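Local coordinates for RegF protein (Neisseria gonorrhoeae, PDB 4HOJ) that binds glutathione and calcium and, as a stringent starvation protein A of the glutathione S-transferase superfamily, probably acts in the bacterial starvation response, at residues Q80-D85 with S150-A155. Sequence-based numbering, arbitrary orientation.
Sequences QLMPGD and SMIDVA
L81 and S150 bring the two backbones within 4.7 Å, CA to CA, where the single hydrogen bond across the contact forms: M151 N donates to L81 O over 2.7 Å. The N-H to acceptor angle is 147° and the donor lies in the carbonyl plane; the N-H of the first residue of helix 151-161, which has no acceptor in a preceding turn, is thus met by a carbonyl of the loop 80-85. The same turn begins with a capping box, the N-capping motif known from the corresponding helix of GST C-terminal domains: S150 OG accepts from I152 N at 3.1 Å, and D153 OD2 takes S150 N at 2.8 Å with its anti lone pair. Beside the bond, S150 CB rests against L81 O at 3.3 Å. The apolar contact is made chiefly by L81, M82 and M151; the two methionine side chains run obliquely to each other. M82, bent at chi2 and chi3, lays SD against M151 CB at 3.6 Å and more loosely against I152 CD1 at 4.2 Å. M151 has CG anti to its backbone N (chi1 -174°), and its bent chain carries CE to within 4.1 Å of L81 CB. Both methionines also touch D73 of helix 65-75, whose OD1 accepts from L81 N, while L81, M151 and V154 pack on V21 of helix 13-25. I152 and A155 meet L96 of helix 86-102. The contact thereby joins the interdomain linker to the start of helix 151-161, among helices of both domains.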
loop_
_atom_site.group_PDB
_atom_site.type_symbol
_atom_site.label_atom_id
_atom_site.label_comp_id
_atom_site.label_asym_id
_atom_site.label_seq_id
_atom_site.Cartn_x
_atom_site.Cartn_y
_atom_site.Cartn_z
ATOM N N GLN A 80 -12.349 5.919 16.440
ATOM C CA GLN A 80 -11.327 5.116 15.752
ATOM C C GLN A 80 -11.894 4.210 14.657
ATOM O O GLN A 80 -12.858 3.478 14.883
ATOM C CB GLN A 80 -10.561 4.239 16.751
ATOM C CG GLN A 80 -9.982 5.008 17.928
ATOM C CD GLN A 80 -9.749 4.145 19.167
ATOM O OE1 GLN A 80 -10.530 3.233 19.475
ATOM N NE2 GLN A 80 -8.675 4.443 19.891
ATOM N N LEU A 81 -11.313 4.275 13.465
ATOM C CA LEU A 81 -11.770 3.441 12.384
ATOM C C LEU A 81 -10.884 2.219 12.219
ATOM O O LEU A 81 -11.074 1.439 11.348
ATOM C CB LEU A 81 -11.958 4.247 11.064
ATOM C CG LEU A 81 -13.139 5.219 11.139
ATOM C CD1 LEU A 81 -13.266 6.026 9.858
ATOM C CD2 LEU A 81 -14.403 4.434 11.436
ATOM N N MET A 82 -9.931 2.010 13.124
ATOM C CA MET A 82 -9.157 0.775 13.125
ATOM C C MET A 82 -9.169 0.154 14.513
ATOM O O MET A 82 -9.241 0.855 15.507
ATOM C CB MET A 82 -7.708 1.040 12.693
ATOM C CG MET A 82 -7.506 1.641 11.291
ATOM S SD MET A 82 -7.627 0.419 9.962
ATOM C CE MET A 82 -5.857 0.255 9.462
ATOM N N PRO A 83 -8.992 -1.183 14.608
ATOM C CA PRO A 83 -8.770 -1.827 15.922
ATOM C C PRO A 83 -7.496 -1.318 16.563
ATOM O O PRO A 83 -6.650 -0.789 15.857
ATOM C CB PRO A 83 -8.630 -3.303 15.568
ATOM C CG PRO A 83 -8.400 -3.343 14.066
ATOM C CD PRO A 83 -9.075 -2.162 13.511
ATOM N N GLY A 84 -7.362 -1.441 17.878
ATOM C CA GLY A 84 -6.114 -1.092 18.540
ATOM C C GLY A 84 -5.057 -2.170 18.478
ATOM O O GLY A 84 -3.856 -1.912 18.658
ATOM N N ASP A 85 -5.491 -3.401 18.265
ATOM C CA ASP A 85 -4.593 -4.532 18.437
ATOM C C ASP A 85 -3.652 -4.618 17.220
ATOM O O ASP A 85 -4.140 -4.720 16.098
ATOM C CB ASP A 85 -5.431 -5.794 18.547
ATOM C CG ASP A 85 -4.601 -7.047 18.487
ATOM O OD1 ASP A 85 -3.493 -7.074 19.069
ATOM O OD2 ASP A 85 -5.077 -8.008 17.856
ATOM N N SER A 150 -14.970 -0.836 10.444
ATOM C CA SER A 150 -13.595 -0.344 10.328
ATOM C C SER A 150 -13.309 0.271 8.994
ATOM O O SER A 150 -14.153 0.243 8.077
ATOM C CB SER A 150 -12.513 -1.440 10.539
ATOM O OG SER A 150 -12.502 -2.325 9.432
ATOM N N MET A 151 -12.091 0.796 8.883
ATOM C CA MET A 151 -11.628 1.402 7.621
ATOM C C MET A 151 -11.636 0.388 6.480
ATOM O O MET A 151 -11.717 0.731 5.308
ATOM C CB MET A 151 -10.186 1.857 7.833
ATOM C CG MET A 151 -9.743 2.610 6.634
ATOM S SD MET A 151 -10.577 4.188 6.683
ATOM C CE MET A 151 -9.509 5.036 7.845
ATOM N N ILE A 152 -11.550 -0.885 6.825
ATOM C CA ILE A 152 -11.608 -1.901 5.799
ATOM C C ILE A 152 -12.984 -1.956 5.111
ATOM O O ILE A 152 -13.120 -2.082 3.887
ATOM C CB ILE A 152 -11.085 -3.288 6.310
ATOM C CG1 ILE A 152 -9.834 -3.185 7.218
ATOM C CG2 ILE A 152 -10.820 -4.183 5.103
ATOM C CD1 ILE A 152 -8.740 -2.250 6.896
ATOM N N ASP A 153 -14.025 -1.813 5.919
ATOM C CA ASP A 153 -15.379 -1.647 5.382
ATOM C C ASP A 153 -15.521 -0.382 4.530
ATOM O O ASP A 153 -16.114 -0.377 3.451
ATOM C CB ASP A 153 -16.387 -1.592 6.527
ATOM C CG ASP A 153 -16.290 -2.825 7.432
ATOM O OD1 ASP A 153 -16.655 -3.928 6.962
ATOM O OD2 ASP A 153 -15.871 -2.689 8.579
ATOM N N VAL A 154 -14.905 0.680 4.990
ATOM C CA VAL A 154 -14.930 1.926 4.248
ATOM C C VAL A 154 -14.334 1.739 2.870
ATOM O O VAL A 154 -14.907 2.208 1.858
ATOM C CB VAL A 154 -14.148 3.021 4.981
ATOM C CG1 VAL A 154 -13.909 4.244 4.075
ATOM C CG2 VAL A 154 -14.885 3.421 6.259
ATOM N N ALA A 155 -13.181 1.063 2.793
ATOM C CA ALA A 155 -12.465 0.952 1.503
ATOM C C ALA A 155 -13.301 0.132 0.475
ATOM O O ALA A 155 -13.273 0.423 -0.712
ATOM C CB ALA A 155 -11.109 0.322 1.762
#